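Local coordinates for protein beta-1,3-1,4-glucanase (Caldicellulosiruptor sp. F32, PDB 4X0V) that probably hydrolyses the mixed-linkage beta-1,3-1,4-glucan lichenan, as a family 5 glycoside hydrolase built on a TIM barrel, at residues A60-S65 / S102-V107. Residues are numbered along the deposited sequence; the frame is centred on the assembly and turned at random.
Sequences AFENPS and SWHNHV
Asn105 OD1 accepts the N-H of Phe61 at 3.2 Å; the donor stands above the amide's carbonyl plane, and the bond is bent at the hydrogen (139°). In a second hydrogen bond His104 NE2 gives its N-H to Glu62 OE2 (3.3 Å, 155° at the hydrogen), meeting the syn lone pair; carboxylate and imidazole lie nearly coplanar. Glu62 gets there by folding its chain at chi2 (-61°), which brings the carboxylate to the ring edge. The other ring nitrogen, ND1, is bound to Asp143 OD1, so both nitrogens of this buried ring are bonded to carboxylates. Nonpolar contact centres on Ala60, whose CB sits 3.6 Å from His104 CE1 and 3.7 Å from Ser102 CB; Asn105 OD1 also lies against it, 3.4 Å from Ala60 CB. With an alanine at Asn105, the N-H of Phe61 is likely to lose this acceptor and the side of Ala60 its amide neighbour. Ser102 OG, bonded to Asp58 O, adds a further tie between the loops. Residues 60-65 and 102-107 thus pack loop to loop after the adjacent parallel strands 50-53 and 96-99 of a TIM barrel, on the face where family 5 enzymes carry their active site.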
loop_
_atom_site.group_PDB
_atom_site.type_symbol
_atom_site.label_atom_id
_atom_site.label_comp_id
_atom_site.label_asym_id
_atom_site.label_seq_id
_atom_site.Cartn_x
_atom_site.Cartn_y
_atom_site.Cartn_z
ATOM N N ALA A 60 -4.884 6.759 -13.160
ATOM C CA ALA A 60 -6.090 7.582 -13.189
ATOM C C ALA A 60 -5.798 8.900 -13.868
ATOM O O ALA A 60 -4.785 9.550 -13.592
ATOM C CB ALA A 60 -6.625 7.823 -11.784
ATOM N N PHE A 61 -6.694 9.289 -14.766
ATOM C CA PHE A 61 -6.575 10.556 -15.476
ATOM C C PHE A 61 -7.899 10.886 -16.130
ATOM O O PHE A 61 -8.717 10.001 -16.338
ATOM C CB PHE A 61 -5.432 10.515 -16.514
ATOM C CG PHE A 61 -5.411 9.262 -17.394
ATOM C CD1 PHE A 61 -6.229 9.161 -18.521
ATOM C CD2 PHE A 61 -4.516 8.224 -17.132
ATOM C CE1 PHE A 61 -6.197 8.032 -19.338
ATOM C CE2 PHE A 61 -4.469 7.103 -17.946
ATOM C CZ PHE A 61 -5.315 7.005 -19.045
ATOM N N GLU A 62 -8.100 12.151 -16.483
ATOM C CA GLU A 62 -9.396 12.569 -17.010
ATOM C C GLU A 62 -9.406 12.604 -18.530
ATOM O O GLU A 62 -8.355 12.671 -19.171
ATOM C CB GLU A 62 -9.812 13.929 -16.437
ATOM C CG GLU A 62 -9.315 14.148 -15.022
ATOM C CD GLU A 62 -9.872 13.127 -14.054
ATOM O OE1 GLU A 62 -11.014 12.668 -14.272
ATOM O OE2 GLU A 62 -9.150 12.755 -13.099
ATOM N N ASN A 63 -10.612 12.527 -19.086
ATOM C CA ASN A 63 -10.817 12.603 -20.521
ATOM C C ASN A 63 -9.914 11.665 -21.326
ATOM O O ASN A 63 -9.087 12.116 -22.107
ATOM C CB ASN A 63 -10.601 14.047 -20.997
ATOM C CG ASN A 63 -11.417 15.068 -20.204
ATOM O OD1 ASN A 63 -10.843 15.981 -19.586
ATOM N ND2 ASN A 63 -12.762 14.921 -20.219
ATOM N N PRO A 64 -10.076 10.354 -21.148
ATOM C CA PRO A 64 -9.242 9.487 -21.984
ATOM C C PRO A 64 -9.560 9.712 -23.449
ATOM O O PRO A 64 -10.688 10.069 -23.791
ATOM C CB PRO A 64 -9.652 8.062 -21.558
ATOM C CG PRO A 64 -10.830 8.196 -20.680
ATOM C CD PRO A 64 -10.919 9.609 -20.201
ATOM N N SER A 65 -8.571 9.533 -24.311
ATOM C CA SER A 65 -8.807 9.767 -25.726
ATOM C C SER A 65 -9.012 8.457 -26.465
ATOM O O SER A 65 -9.074 8.444 -27.683
ATOM C CB SER A 65 -7.647 10.574 -26.343
ATOM O OG SER A 65 -6.402 9.910 -26.164
ATOM N N SER A 102 -7.592 2.402 -9.055
ATOM C CA SER A 102 -8.287 3.666 -9.149
ATOM C C SER A 102 -9.577 3.415 -9.916
ATOM O O SER A 102 -9.574 2.963 -11.065
ATOM C CB SER A 102 -7.407 4.734 -9.819
ATOM O OG SER A 102 -6.243 4.988 -9.035
ATOM N N TRP A 103 -10.686 3.672 -9.235
ATOM C CA TRP A 103 -12.001 3.347 -9.750
ATOM C C TRP A 103 -12.746 4.504 -10.379
ATOM O O TRP A 103 -13.699 4.268 -11.111
ATOM C CB TRP A 103 -12.878 2.814 -8.646
ATOM C CG TRP A 103 -12.284 1.753 -7.820
ATOM C CD1 TRP A 103 -11.618 1.902 -6.643
ATOM C CD2 TRP A 103 -12.336 0.354 -8.076
ATOM N NE1 TRP A 103 -11.250 0.681 -6.149
ATOM C CE2 TRP A 103 -11.686 -0.294 -7.015
ATOM C CE3 TRP A 103 -12.891 -0.424 -9.099
ATOM C CZ2 TRP A 103 -11.558 -1.668 -6.946
ATOM C CZ3 TRP A 103 -12.769 -1.773 -9.028
ATOM C CH2 TRP A 103 -12.098 -2.389 -7.966
ATOM N N HIS A 104 -12.377 5.747 -10.075
ATOM C CA HIS A 104 -13.279 6.841 -10.433
ATOM C C HIS A 104 -13.451 7.019 -11.947
ATOM O O HIS A 104 -14.477 7.533 -12.404
ATOM C CB HIS A 104 -12.885 8.161 -9.760
ATOM C CG HIS A 104 -11.746 8.880 -10.425
ATOM N ND1 HIS A 104 -10.435 8.737 -10.024
ATOM C CD2 HIS A 104 -11.731 9.774 -11.443
ATOM C CE1 HIS A 104 -9.660 9.498 -10.777
ATOM N NE2 HIS A 104 -10.420 10.137 -11.644
ATOM N N ASN A 105 -12.506 6.509 -12.729
ATOM C CA ASN A 105 -12.616 6.612 -14.184
ATOM C C ASN A 105 -13.405 5.465 -14.774
ATOM O O ASN A 105 -13.486 5.324 -15.988
ATOM C CB ASN A 105 -11.223 6.681 -14.821
ATOM C CG ASN A 105 -10.437 7.864 -14.341
ATOM O OD1 ASN A 105 -9.337 7.719 -13.823
ATOM N ND2 ASN A 105 -10.984 9.057 -14.528
ATOM N N HIS A 106 -14.015 4.671 -13.906
ATOM C CA HIS A 106 -14.723 3.479 -14.337
ATOM C C HIS A 106 -16.092 3.358 -13.669
ATOM O O HIS A 106 -16.591 2.246 -13.500
ATOM C CB HIS A 106 -13.891 2.241 -14.022
ATOM C CG HIS A 106 -12.460 2.365 -14.436
ATOM N ND1 HIS A 106 -12.070 2.384 -15.749
ATOM C CD2 HIS A 106 -11.335 2.499 -13.696
ATOM C CE1 HIS A 106 -10.751 2.527 -15.812
ATOM N NE2 HIS A 106 -10.285 2.601 -14.583
ATOM N N VAL A 107 -16.689 4.487 -13.267
ATOM C CA VAL A 107 -18.054 4.491 -12.710
ATOM C C VAL A 107 -18.982 5.392 -13.518
ATOM O O VAL A 107 -18.514 6.292 -14.220
ATOM C CB VAL A 107 -18.114 4.942 -11.227
ATOM C CG1 VAL A 107 -17.435 3.925 -10.329
ATOM C CG2 VAL A 107 -17.500 6.298 -11.059
#